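Local coordinates for alpha-L-rhamnosidase (Streptomyces avermitilis, PDB 3W5M), which hydrolyses terminal non-reducing alpha-L-rhamnose residues from alpha-L-rhamnosides, including citrus flavonoids and gum arabic, and carries a calcium-dependent module that binds L-rhamnose, at residues S10-Q15 / L20-P25; K81-Y86 / R320-A325; D164-I169 / G247-F252; A189-T194 / L212-S217; K756-T761 / G805-D810. One frame throughout, in Å; residues are numbered along the deposited sequence.

Contact 1 of 5, residues S10-Q15 / L20-P25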
# COMPACT_ATOMS: atom_id res chain seq x y z
N SER A 10 22.55 -8.67 -10.78
CA SER A 10 21.20 -8.90 -10.25
C SER A 10 20.33 -9.61 -11.28
O SER A 10 20.65 -9.65 -12.47
CB SER A 10 20.54 -7.59 -9.81
OG SER A 10 20.27 -6.75 -10.94
N VAL A 11 19.23 -10.16 -10.79
CA VAL A 11 18.28 -10.89 -11.63
C VAL A 11 16.91 -10.31 -11.28
O VAL A 11 16.51 -10.30 -10.12
CB VAL A 11 18.34 -12.40 -11.37
CG1 VAL A 11 17.33 -13.13 -12.26
CG2 VAL A 11 19.75 -12.96 -11.63
N GLU A 12 16.19 -9.82 -12.28
CA GLU A 12 14.90 -9.19 -12.00
C GLU A 12 14.97 -8.18 -10.84
O GLU A 12 14.13 -8.21 -9.94
CB GLU A 12 13.80 -10.25 -11.77
CG GLU A 12 13.52 -11.14 -12.98
CD GLU A 12 12.80 -10.39 -14.10
OE1 GLU A 12 11.96 -9.49 -13.81
OE2 GLU A 12 13.06 -10.69 -15.29
N TYR A 13 15.96 -7.28 -10.92
CA TYR A 13 16.15 -6.15 -10.00
C TYR A 13 16.69 -6.53 -8.64
O TYR A 13 16.86 -5.67 -7.79
CB TYR A 13 14.83 -5.37 -9.79
CG TYR A 13 14.38 -4.64 -11.04
CD1 TYR A 13 14.88 -3.39 -11.33
CD2 TYR A 13 13.44 -5.20 -11.91
CE1 TYR A 13 14.47 -2.70 -12.46
CE2 TYR A 13 13.02 -4.51 -13.05
CZ TYR A 13 13.55 -3.27 -13.33
OH TYR A 13 13.14 -2.53 -14.44
N VAL A 14 16.94 -7.81 -8.39
CA VAL A 14 17.38 -8.16 -7.02
C VAL A 14 18.60 -9.10 -7.03
O VAL A 14 18.83 -9.81 -7.99
CB VAL A 14 16.25 -8.73 -6.12
CG1 VAL A 14 14.99 -7.85 -6.10
CG2 VAL A 14 15.91 -10.14 -6.48
N GLN A 15 19.35 -9.12 -5.93
CA GLN A 15 20.43 -10.06 -5.78
C GLN A 15 19.87 -11.37 -5.22
O GLN A 15 19.17 -11.37 -4.21
CB GLN A 15 21.49 -9.48 -4.83
CG GLN A 15 22.13 -8.19 -5.33
CD GLN A 15 23.60 -8.11 -4.96
OE1 GLN A 15 23.96 -8.10 -3.78
NE2 GLN A 15 24.45 -8.11 -5.97
N LEU A 20 11.66 -17.41 -8.08
CA LEU A 20 11.41 -16.52 -9.21
C LEU A 20 10.83 -17.36 -10.34
O LEU A 20 11.47 -18.33 -10.77
CB LEU A 20 12.72 -15.86 -9.66
CG LEU A 20 12.65 -14.83 -10.79
CD1 LEU A 20 11.99 -13.55 -10.31
CD2 LEU A 20 14.04 -14.50 -11.31
N ASP A 21 9.65 -16.99 -10.83
CA ASP A 21 8.97 -17.79 -11.84
C ASP A 21 9.13 -17.35 -13.30
O ASP A 21 8.63 -18.03 -14.19
CB ASP A 21 7.48 -17.99 -11.47
CG ASP A 21 7.27 -19.10 -10.43
OD1 ASP A 21 8.22 -19.87 -10.17
OD2 ASP A 21 6.16 -19.21 -9.86
N ALA A 22 9.84 -16.24 -13.55
CA ALA A 22 10.07 -15.75 -14.91
C ALA A 22 10.69 -16.84 -15.79
O ALA A 22 11.64 -17.51 -15.37
CB ALA A 22 10.97 -14.51 -14.89
N ALA A 23 10.14 -17.05 -17.00
CA ALA A 23 10.75 -17.99 -17.96
C ALA A 23 12.10 -17.49 -18.49
O ALA A 23 13.04 -18.27 -18.77
CB ALA A 23 9.78 -18.27 -19.11
N HIS A 24 12.20 -16.18 -18.64
CA HIS A 24 13.41 -15.53 -19.13
C HIS A 24 13.83 -14.42 -18.19
O HIS A 24 13.69 -13.22 -18.51
CB HIS A 24 13.16 -15.00 -20.55
CG HIS A 24 12.68 -16.06 -21.48
ND1 HIS A 24 13.53 -16.98 -22.06
CD2 HIS A 24 11.43 -16.41 -21.87
CE1 HIS A 24 12.84 -17.82 -22.80
NE2 HIS A 24 11.56 -17.50 -22.70
N PRO A 25 14.37 -14.81 -17.01
CA PRO A 25 14.74 -13.79 -16.01
C PRO A 25 15.75 -12.81 -16.59
O PRO A 25 16.66 -13.22 -17.30
CB PRO A 25 15.36 -14.60 -14.84
CG PRO A 25 15.56 -15.98 -15.37
CD PRO A 25 14.62 -16.17 -16.53

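Contact 2 of 5, residues K81-Y86 / R320-A325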
# COMPACT_ATOMS: atom_id res chain seq x y z
N LYS A 81 13.64 -25.21 -15.33
CA LYS A 81 12.84 -26.16 -14.58
C LYS A 81 12.43 -25.52 -13.25
O LYS A 81 13.15 -24.63 -12.73
CB LYS A 81 13.65 -27.43 -14.25
CG LYS A 81 14.19 -28.23 -15.43
CD LYS A 81 14.75 -29.56 -14.95
CE LYS A 81 16.13 -29.46 -14.31
NZ LYS A 81 16.12 -29.37 -12.81
N PRO A 82 11.30 -25.99 -12.67
CA PRO A 82 10.85 -25.53 -11.35
C PRO A 82 11.77 -25.99 -10.20
O PRO A 82 12.50 -26.98 -10.34
CB PRO A 82 9.47 -26.18 -11.19
CG PRO A 82 9.08 -26.69 -12.55
CD PRO A 82 10.35 -26.93 -13.29
N ARG A 83 11.71 -25.27 -9.08
CA ARG A 83 12.42 -25.61 -7.84
C ARG A 83 13.92 -25.78 -8.03
O ARG A 83 14.53 -26.63 -7.36
CB ARG A 83 11.94 -26.93 -7.26
CG ARG A 83 10.48 -27.12 -7.04
CD ARG A 83 10.29 -28.63 -6.87
NE ARG A 83 8.96 -28.84 -6.37
CZ ARG A 83 7.90 -29.14 -7.12
NH1 ARG A 83 8.04 -29.30 -8.43
NH2 ARG A 83 6.73 -29.26 -6.54
N THR A 84 14.51 -25.03 -8.94
CA THR A 84 15.92 -25.24 -9.25
C THR A 84 16.75 -24.01 -9.04
O THR A 84 16.37 -22.92 -9.48
CB THR A 84 16.07 -25.79 -10.66
OG1 THR A 84 15.35 -27.02 -10.73
CG2 THR A 84 17.55 -26.07 -11.03
N ARG A 85 17.89 -24.19 -8.37
CA ARG A 85 18.84 -23.09 -8.23
C ARG A 85 19.79 -23.00 -9.45
O ARG A 85 20.42 -24.00 -9.84
CB ARG A 85 19.60 -23.18 -6.90
CG ARG A 85 20.56 -22.01 -6.65
CD ARG A 85 21.04 -21.98 -5.20
NE ARG A 85 19.94 -21.70 -4.29
CZ ARG A 85 20.07 -21.26 -3.04
NH1 ARG A 85 21.28 -21.10 -2.51
NH2 ARG A 85 18.97 -21.01 -2.33
N TYR A 86 19.83 -21.84 -10.09
CA TYR A 86 20.69 -21.61 -11.23
C TYR A 86 21.81 -20.65 -10.87
O TYR A 86 21.55 -19.51 -10.47
CB TYR A 86 19.90 -21.05 -12.41
CG TYR A 86 18.95 -22.07 -12.99
CD1 TYR A 86 19.40 -23.02 -13.92
CD2 TYR A 86 17.62 -22.15 -12.56
CE1 TYR A 86 18.54 -23.98 -14.43
CE2 TYR A 86 16.75 -23.12 -13.08
CZ TYR A 86 17.22 -24.02 -14.01
OH TYR A 86 16.37 -24.97 -14.54
N ARG A 320 12.26 -26.13 1.52
CA ARG A 320 11.59 -24.91 1.07
C ARG A 320 10.17 -24.97 1.55
O ARG A 320 9.55 -26.05 1.57
CB ARG A 320 11.56 -24.84 -0.47
CG ARG A 320 12.94 -24.78 -1.12
CD ARG A 320 13.62 -23.45 -0.80
NE ARG A 320 14.93 -23.32 -1.46
CZ ARG A 320 16.10 -23.49 -0.85
NH1 ARG A 320 16.14 -23.82 0.44
NH2 ARG A 320 17.23 -23.33 -1.53
N LEU A 321 9.65 -23.82 1.98
CA LEU A 321 8.22 -23.72 2.21
C LEU A 321 7.67 -22.75 1.16
O LEU A 321 8.15 -21.63 1.06
CB LEU A 321 7.90 -23.19 3.62
CG LEU A 321 6.42 -22.97 3.97
CD1 LEU A 321 5.71 -24.31 4.14
CD2 LEU A 321 6.22 -22.13 5.23
N TYR A 322 6.68 -23.22 0.42
CA TYR A 322 5.88 -22.38 -0.48
C TYR A 322 4.52 -22.19 0.19
O TYR A 322 3.89 -23.16 0.64
CB TYR A 322 5.72 -23.09 -1.85
CG TYR A 322 7.04 -23.57 -2.42
CD1 TYR A 322 7.84 -22.72 -3.14
CD2 TYR A 322 7.48 -24.86 -2.19
CE1 TYR A 322 9.04 -23.14 -3.67
CE2 TYR A 322 8.68 -25.31 -2.71
CZ TYR A 322 9.46 -24.44 -3.44
OH TYR A 322 10.66 -24.85 -3.95
N ALA A 323 4.06 -20.94 0.28
CA ALA A 323 2.80 -20.68 0.97
C ALA A 323 2.07 -19.49 0.40
O ALA A 323 2.67 -18.58 -0.19
CB ALA A 323 3.05 -20.47 2.46
N THR A 324 0.77 -19.49 0.63
CA THR A 324 -0.07 -18.34 0.32
C THR A 324 -1.34 -18.43 1.16
O THR A 324 -1.55 -19.40 1.90
CB THR A 324 -0.36 -18.23 -1.22
OG1 THR A 324 -1.09 -17.01 -1.48
CG2 THR A 324 -1.12 -19.46 -1.76
N ALA A 325 -2.18 -17.40 1.10
CA ALA A 325 -3.44 -17.40 1.81
C ALA A 325 -4.46 -16.60 1.01
O ALA A 325 -4.10 -15.66 0.29
CB ALA A 325 -3.28 -16.79 3.21

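Contact 3 of 5, residues D164-I169 / G247-F252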
# COMPACT_ATOMS: atom_id res chain seq x y z
N ASP A 164 -34.05 -18.79 33.06
CA ASP A 164 -33.39 -19.67 34.02
C ASP A 164 -32.23 -20.33 33.28
O ASP A 164 -32.42 -21.16 32.39
CB ASP A 164 -34.39 -20.71 34.54
CG ASP A 164 -33.89 -21.47 35.76
OD1 ASP A 164 -32.73 -21.29 36.17
OD2 ASP A 164 -34.67 -22.26 36.34
N LEU A 165 -31.01 -19.94 33.63
CA LEU A 165 -29.82 -20.42 32.91
C LEU A 165 -29.20 -21.62 33.62
O LEU A 165 -29.34 -21.74 34.84
CB LEU A 165 -28.80 -19.28 32.79
CG LEU A 165 -29.33 -17.98 32.17
CD1 LEU A 165 -28.18 -17.00 31.97
CD2 LEU A 165 -30.03 -18.25 30.84
N PRO A 166 -28.50 -22.50 32.87
CA PRO A 166 -28.01 -23.75 33.47
C PRO A 166 -26.81 -23.53 34.39
O PRO A 166 -26.20 -22.44 34.43
CB PRO A 166 -27.60 -24.60 32.26
CG PRO A 166 -27.28 -23.61 31.19
CD PRO A 166 -28.19 -22.43 31.42
N ASP A 167 -26.48 -24.58 35.14
CA ASP A 167 -25.30 -24.57 35.97
C ASP A 167 -24.00 -24.69 35.18
O ASP A 167 -24.00 -25.14 34.02
CB ASP A 167 -25.37 -25.74 36.97
CG ASP A 167 -26.56 -25.63 37.91
OD1 ASP A 167 -26.95 -24.51 38.29
OD2 ASP A 167 -27.11 -26.68 38.29
N ASP A 168 -22.89 -24.29 35.80
CA ASP A 168 -21.54 -24.52 35.26
C ASP A 168 -21.31 -23.86 33.91
O ASP A 168 -20.76 -24.46 32.99
CB ASP A 168 -21.24 -26.02 35.18
CG ASP A 168 -21.17 -26.68 36.56
OD1 ASP A 168 -20.79 -25.99 37.54
OD2 ASP A 168 -21.53 -27.87 36.66
N ILE A 169 -21.71 -22.60 33.82
CA ILE A 169 -21.52 -21.81 32.62
C ILE A 169 -20.04 -21.47 32.49
O ILE A 169 -19.47 -20.87 33.41
CB ILE A 169 -22.36 -20.52 32.68
CG1 ILE A 169 -23.85 -20.84 32.55
CG2 ILE A 169 -21.93 -19.53 31.61
CD1 ILE A 169 -24.77 -19.70 32.97
N GLY A 247 -22.39 -28.85 26.10
CA GLY A 247 -22.90 -28.16 24.92
C GLY A 247 -23.39 -26.72 25.12
O GLY A 247 -23.10 -26.09 26.13
N GLU A 248 -24.11 -26.22 24.12
CA GLU A 248 -24.65 -24.87 24.13
C GLU A 248 -26.11 -24.84 24.55
O GLU A 248 -26.85 -25.80 24.30
CB GLU A 248 -24.54 -24.24 22.75
CG GLU A 248 -23.12 -23.98 22.27
CD GLU A 248 -23.07 -23.14 21.01
OE1 GLU A 248 -24.08 -23.13 20.25
OE2 GLU A 248 -22.03 -22.50 20.76
N LYS A 249 -26.51 -23.75 25.18
CA LYS A 249 -27.93 -23.42 25.34
C LYS A 249 -28.14 -22.03 24.72
O LYS A 249 -27.37 -21.10 24.99
CB LYS A 249 -28.32 -23.44 26.81
CG LYS A 249 -29.62 -22.72 27.16
CD LYS A 249 -30.86 -23.60 27.01
CE LYS A 249 -32.09 -22.93 27.61
NZ LYS A 249 -31.83 -22.43 28.99
N LYS A 250 -29.17 -21.89 23.88
CA LYS A 250 -29.46 -20.59 23.26
C LYS A 250 -30.78 -20.02 23.75
O LYS A 250 -31.76 -20.74 23.86
CB LYS A 250 -29.48 -20.73 21.74
CG LYS A 250 -28.10 -21.01 21.14
CD LYS A 250 -28.20 -21.12 19.63
CE LYS A 250 -26.93 -21.73 19.06
NZ LYS A 250 -26.84 -21.35 17.63
N ILE A 251 -30.80 -18.71 24.04
CA ILE A 251 -32.02 -17.99 24.38
C ILE A 251 -32.24 -16.99 23.24
O ILE A 251 -31.32 -16.26 22.88
CB ILE A 251 -31.86 -17.18 25.70
CG1 ILE A 251 -31.46 -18.07 26.91
CG2 ILE A 251 -33.10 -16.35 26.02
CD1 ILE A 251 -32.30 -19.30 27.13
N PHE A 252 -33.46 -16.97 22.68
CA PHE A 252 -33.74 -16.08 21.55
C PHE A 252 -34.62 -14.91 21.90
O PHE A 252 -35.32 -14.96 22.91
CB PHE A 252 -34.47 -16.89 20.47
CG PHE A 252 -33.70 -18.08 19.98
CD1 PHE A 252 -32.54 -17.91 19.24
CD2 PHE A 252 -34.13 -19.38 20.27
CE1 PHE A 252 -31.83 -19.01 18.75
CE2 PHE A 252 -33.42 -20.48 19.80
CZ PHE A 252 -32.27 -20.29 19.06

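Contact 4 of 5, residues A189-T194 / L212-S217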
# COMPACT_ATOMS: atom_id res chain seq x y z
N ALA A 189 -27.63 -4.22 34.77
CA ALA A 189 -26.41 -3.57 34.29
C ALA A 189 -26.36 -3.55 32.77
O ALA A 189 -26.42 -4.61 32.14
CB ALA A 189 -25.18 -4.28 34.86
N GLU A 190 -26.25 -2.36 32.17
CA GLU A 190 -26.16 -2.24 30.70
C GLU A 190 -24.91 -2.94 30.16
O GLU A 190 -23.82 -2.78 30.71
CB GLU A 190 -26.18 -0.77 30.27
CG GLU A 190 -26.22 -0.55 28.77
CD GLU A 190 -26.33 0.93 28.41
OE1 GLU A 190 -27.45 1.49 28.47
OE2 GLU A 190 -25.29 1.53 28.07
N VAL A 191 -25.05 -3.72 29.09
CA VAL A 191 -23.91 -4.42 28.52
C VAL A 191 -23.57 -3.98 27.10
O VAL A 191 -22.47 -4.26 26.61
CB VAL A 191 -24.04 -5.96 28.60
CG1 VAL A 191 -24.22 -6.40 30.04
CG2 VAL A 191 -25.19 -6.48 27.71
N ALA A 192 -24.50 -3.28 26.44
CA ALA A 192 -24.29 -2.77 25.08
C ALA A 192 -25.41 -1.81 24.70
O ALA A 192 -26.53 -1.94 25.19
CB ALA A 192 -24.25 -3.93 24.08
N ARG A 193 -25.09 -0.88 23.81
CA ARG A 193 -26.07 0.03 23.21
C ARG A 193 -25.58 0.57 21.89
O ARG A 193 -24.38 0.57 21.61
CB ARG A 193 -26.41 1.21 24.14
CG ARG A 193 -25.30 2.23 24.30
CD ARG A 193 -25.83 3.63 24.63
NE ARG A 193 -26.63 3.64 25.86
CZ ARG A 193 -27.94 3.89 25.93
NH1 ARG A 193 -28.64 4.19 24.85
NH2 ARG A 193 -28.55 3.85 27.11
N THR A 194 -26.52 1.00 21.06
CA THR A 194 -26.25 1.81 19.87
C THR A 194 -27.05 3.10 19.99
O THR A 194 -28.02 3.16 20.74
CB THR A 194 -26.58 1.06 18.56
OG1 THR A 194 -27.89 0.47 18.64
CG2 THR A 194 -25.57 -0.03 18.32
N LEU A 212 -20.10 -12.97 29.90
CA LEU A 212 -19.84 -13.89 31.00
C LEU A 212 -19.81 -13.18 32.36
O LEU A 212 -20.29 -13.73 33.36
CB LEU A 212 -18.57 -14.71 30.75
CG LEU A 212 -18.14 -15.73 31.82
CD1 LEU A 212 -19.12 -16.88 31.90
CD2 LEU A 212 -16.74 -16.25 31.51
N ASP A 213 -19.26 -11.96 32.40
CA ASP A 213 -19.14 -11.14 33.63
C ASP A 213 -20.46 -10.62 34.20
O ASP A 213 -20.47 -10.00 35.27
CB ASP A 213 -18.18 -9.95 33.42
CG ASP A 213 -18.61 -9.03 32.27
OD1 ASP A 213 -19.38 -9.51 31.39
OD2 ASP A 213 -18.20 -7.85 32.21
N HIS A 214 -21.58 -10.86 33.49
CA HIS A 214 -22.91 -10.42 33.95
C HIS A 214 -23.96 -11.53 34.06
O HIS A 214 -25.03 -11.29 34.60
CB HIS A 214 -23.47 -9.28 33.09
CG HIS A 214 -22.74 -7.99 33.27
ND1 HIS A 214 -22.97 -7.15 34.33
CD2 HIS A 214 -21.76 -7.42 32.54
CE1 HIS A 214 -22.18 -6.10 34.24
NE2 HIS A 214 -21.42 -6.24 33.17
N VAL A 215 -23.67 -12.74 33.57
CA VAL A 215 -24.62 -13.85 33.70
C VAL A 215 -24.25 -14.86 34.78
O VAL A 215 -23.08 -14.97 35.17
CB VAL A 215 -24.87 -14.60 32.38
CG1 VAL A 215 -25.37 -13.64 31.31
CG2 VAL A 215 -23.63 -15.34 31.93
N HIS A 216 -25.25 -15.58 35.26
CA HIS A 216 -25.05 -16.60 36.28
C HIS A 216 -26.09 -17.69 36.14
O HIS A 216 -27.01 -17.59 35.34
CB HIS A 216 -25.11 -15.96 37.68
CG HIS A 216 -26.26 -15.02 37.87
ND1 HIS A 216 -27.50 -15.45 38.29
CD2 HIS A 216 -26.37 -13.69 37.64
CE1 HIS A 216 -28.32 -14.41 38.33
NE2 HIS A 216 -27.66 -13.34 37.95
N SER A 217 -25.96 -18.75 36.92
CA SER A 217 -26.93 -19.81 36.87
C SER A 217 -28.23 -19.31 37.48
O SER A 217 -28.25 -18.34 38.25
CB SER A 217 -26.40 -21.02 37.64
OG SER A 217 -26.64 -20.89 39.03

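Contact 5 of 5, residues K756-T761 / G805-D810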
# COMPACT_ATOMS: atom_id res chain seq x y z
N LYS A 756 -13.17 20.70 -16.89
CA LYS A 756 -12.85 19.29 -17.00
C LYS A 756 -12.73 18.78 -18.43
O LYS A 756 -12.04 17.80 -18.67
CB LYS A 756 -13.85 18.44 -16.17
CG LYS A 756 -13.78 18.74 -14.68
CD LYS A 756 -14.96 18.13 -13.94
CE LYS A 756 -14.75 18.26 -12.45
NZ LYS A 756 -15.86 17.56 -11.74
N ASP A 757 -13.38 19.45 -19.40
CA ASP A 757 -13.22 19.06 -20.82
C ASP A 757 -11.84 19.44 -21.38
O ASP A 757 -11.30 18.70 -22.19
CB ASP A 757 -14.36 19.59 -21.72
CG ASP A 757 -14.55 21.11 -21.62
OD1 ASP A 757 -14.32 21.70 -20.55
OD2 ASP A 757 -14.95 21.71 -22.64
N VAL A 758 -11.27 20.55 -20.94
CA VAL A 758 -9.88 20.91 -21.26
C VAL A 758 -8.94 19.82 -20.71
O VAL A 758 -8.06 19.32 -21.41
CB VAL A 758 -9.50 22.29 -20.67
CG1 VAL A 758 -8.03 22.62 -20.89
CG2 VAL A 758 -10.37 23.38 -21.27
N ILE A 759 -9.16 19.46 -19.46
CA ILE A 759 -8.37 18.40 -18.81
C ILE A 759 -8.48 17.07 -19.54
O ILE A 759 -7.47 16.43 -19.85
CB ILE A 759 -8.79 18.16 -17.35
CG1 ILE A 759 -8.54 19.39 -16.45
CG2 ILE A 759 -8.15 16.88 -16.81
CD1 ILE A 759 -7.14 19.96 -16.46
N ALA A 760 -9.71 16.65 -19.79
CA ALA A 760 -9.96 15.35 -20.39
C ALA A 760 -9.41 15.26 -21.80
O ALA A 760 -8.83 14.25 -22.17
CB ALA A 760 -11.44 15.02 -20.36
N THR A 761 -9.60 16.32 -22.59
CA THR A 761 -9.08 16.28 -23.95
C THR A 761 -7.53 16.34 -23.93
O THR A 761 -6.90 15.66 -24.72
CB THR A 761 -9.72 17.37 -24.85
OG1 THR A 761 -11.15 17.26 -24.78
CG2 THR A 761 -9.31 17.11 -26.29
N GLY A 805 -3.07 33.19 -27.12
CA GLY A 805 -2.48 32.13 -26.30
C GLY A 805 -3.18 31.85 -24.98
O GLY A 805 -2.66 31.11 -24.11
N LYS A 806 -4.36 32.44 -24.80
CA LYS A 806 -5.14 32.17 -23.61
C LYS A 806 -5.81 30.81 -23.74
O LYS A 806 -6.34 30.46 -24.78
CB LYS A 806 -6.18 33.27 -23.34
CG LYS A 806 -5.79 34.22 -22.22
CD LYS A 806 -4.74 35.24 -22.67
CE LYS A 806 -4.24 36.07 -21.50
NZ LYS A 806 -5.35 36.68 -20.71
N VAL A 807 -5.76 30.03 -22.67
CA VAL A 807 -6.41 28.74 -22.68
C VAL A 807 -7.67 28.85 -21.81
O VAL A 807 -7.66 29.53 -20.78
CB VAL A 807 -5.47 27.63 -22.18
CG1 VAL A 807 -6.16 26.27 -22.26
CG2 VAL A 807 -4.17 27.64 -23.00
N LYS A 808 -8.72 28.19 -22.27
CA LYS A 808 -10.01 28.13 -21.59
C LYS A 808 -9.87 27.80 -20.10
O LYS A 808 -9.25 26.79 -19.72
CB LYS A 808 -10.90 27.10 -22.28
CG LYS A 808 -12.29 26.97 -21.70
CD LYS A 808 -13.10 25.99 -22.52
CE LYS A 808 -14.41 25.62 -21.84
NZ LYS A 808 -15.19 24.67 -22.69
N GLY A 809 -10.39 28.70 -19.27
CA GLY A 809 -10.45 28.52 -17.85
C GLY A 809 -9.44 29.44 -17.22
O GLY A 809 -9.59 29.81 -16.06
N ASP A 810 -8.41 29.79 -18.00
CA ASP A 810 -7.41 30.75 -17.59
C ASP A 810 -6.89 30.44 -16.18
O ASP A 810 -6.64 31.35 -15.38
CB ASP A 810 -7.99 32.19 -17.71
CG ASP A 810 -6.92 33.27 -17.71
OD1 ASP A 810 -5.84 33.05 -18.30
OD2 ASP A 810 -7.15 34.35 -17.12

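Contact 1 of 5, residues S10-Q15 / L20-P25
V11 and E12 lean on L20 and P25 within the N-terminal immunoglobulin-like domain, where a type I' turn from V11 to V14 packs against the loop leading into strand 26-32. V11 and P25 lie side by side and point the same way. CG1 of V11 stands anti to the backbone N (chi1 180°), which puts this branch against the proline ring, 3.6 Å from P25 CB. The same methyl meets L20 slantwise, with V11 CG1 3.7 Å from L20 CD2. W108 of strand 106-110 touches V11, L20 and P25 and so joins them into one apolar cluster. E12 runs at about a right angle to L20, its aliphatic part resting on the leucine fork, E12 CG being 3.8 Å from L20 CD2 and 3.9 Å from L20 CD1. A bend at chi2 (-71°) brings the carboxylate alongside the P25 backbone, without a hydrogen bond to the 20-25 segment; the charge is instead met by R26 through a salt bridge from OE1. An alanine in place of E12 would remove that carboxylate and is likely to leave R26 without its mate and the L20 methyls less well covered. The turn itself is closed by two backbone bonds, V11 N to V14 O at 2.8 Å and V14 N to V11 O at 3.1 Å. From within this turn, E12 OE2 reaches to 3.6 Å from P25 CA.

Contact 2 of 5, residues K81-Y86 / R320-A325
R85 and R320 meet where the N-terminal immunoglobulin-like domain joins the alpha-L-rhamnosidase N-terminal domain, which comes after CBM67 in the chain: the start of strand 85-94 and the loop before it face strand 316-326. In the charged part the two side chains cross at about a right angle, while their guanidinium planes are 33° apart, and R85 NH2 lies 3.0 Å from R320 NH2. Both atoms are donors, so no hydrogen bond joins them. Both arginines pair instead with E109, salt-bridged from OE1 to R85 NH2 and from OE2 to R320 NE, one carboxylate between two domains. R85 reaches E109 with CG anti to the backbone N (chi1 -177°) and a bend at chi3, and also makes a cation-pi contact with W107. A methionine in place of R85 would probably leave E109 with one fewer positive partner and strip W107 of its cation. The second part is van der Waals packing: R83 and Y322 cross at about a right angle, guanidinium and ring planes 85° apart, and only the aliphatic start of the arginine touches; its head is salt-bridged to E404. Y322 OH sits 3.8 Å from R83 CG and 4.1 Å from R83 CB.

Contact 3 of 5, residues D164-I169 / G247-F252
The flat group K249 meets is the D164-L165 peptide, at its carbonyl oxygen; no aromatic ring takes part in the touching. The ammonium of K249 hovers near this carbonyl, NZ being 3.7 Å from D164 O, too far for a hydrogen bond. It also passes the pyrrolidine ring of P166, with P166 CD 4.4 Å from K249 NZ. The lysine gets there by leaving its backbone with CG anti to N (chi1 162°) and then bending at chi2 and again at chi4, which brings NZ beside D164 O. Deeper in, L165 and I251 cross at a slant, L165 CD2 to I251 CG1 4.2 Å, a loose apolar pair that belongs to the interior of the CBM67 jelly roll. I251 also rests on R161 and V163, and L165 on L242. The contact thus spans two sheets: strand 156-165, flanked by strands 218-227 and 258-260, faces strand 247-252, an outermost strand lying antiparallel to strand 235-244.

Contact 4 of 5, residues A189-T194 / L212-S217
H214 is the side chain on which the contact turns, its imidazole set against two aliphatic residues of strand 189-193. V191 and A189 together make the tight side. CG1 of V191 lies over one face of the ring in a CH-pi contact, 4.0 Å from the centroid and 29° off the ring normal, and is closest at V191 CG1 to H214 CD2, 3.7 Å. The two side chains slide past each other in opposite directions. This CG1 is anti to the carbonyl carbon (chi1 -58°), which brings that methyl to the imidazole. Farther round the ring, A189 CB comes obliquely to 3.6 Å from H214 CE1. In the CBM67 jelly roll, strand 189-193 is an outermost strand of its sheet, and V191 with A192 forms a classic beta bulge facing V184. V191 also rests on V211, in the loop leading to H214. The other side is looser and more exposed: E190 starts away from the loop and, instead of meeting it, makes a salt bridge with R193, E190 OE1 to R193 NH2 at 2.9 Å, though its hydrogen bonds are weak. Farther along the loop, H216 keeps to its own surroundings, ND1 giving a hydrogen bond to the S217 carbonyl O 3.0 Å away and NE2 bonding to D187.

Contact 5 of 5, residues K756-T761 / G805-D810
V758 and K808 mark the nearest backbone approach, 7.2 Å between CA atoms, where the first turn of helix 756-777 meets a type II turn from V807 to D810, closed by D810 N to V807 O at 2.9 Å. The K808 chain is extended, with CG anti to the backbone N (chi1 -178°), and slants across V758: K808 CB is 3.9 Å from V758 CG2, and CG and CD stay close to the same methyl. At the far end, K808 NZ donates to D757 OD2 at 3.0 Å on the syn lone pair, while D757 OD1 is 3.8 Å from NZ, so the salt bridge is one-sided. D757 crosses the lysine at about a right angle, with CG between the backbone N and the carbonyl carbon (chi1 55°). A looser apolar contact joins V758 CG1 and V807 CG1 at 4.3 Å. Y800 of helix 783-800 touches D757, V758 and K808, tying the turn to two helices of the (alpha/alpha)6 barrel. Since D757 sits in the first helical turn, its negative charge would suit the helix start; with the lysine exposed, the ion pair is probably softened by water, and the packing of its methylenes on V758 is likely to steady the chain.

In the fold
Contacts 1, 2, 3 and 5 are partly buried; contact 4 is a surface contact. Contact 1 stays within the N-terminal immunoglobulin-like domain, while contact 2, about 14 Å away between centres, links that domain to the rhamnosidase N-terminal domain by arginines that share a carboxylate, and by a tyrosine packed on a third arginine. Contacts 3 and 4 lie in CBM67, reach a common sheet and touch through P166 and S217; contact 3 spans the sandwich with apolar residues and a lysine, contact 4 has an imidazole on aliphatic groups. Contact 5 stands apart in the catalytic six-hairpin domain, about 71 Å from contact 3 between centres, and joins helix to turn by a salt bridge beside valine packing.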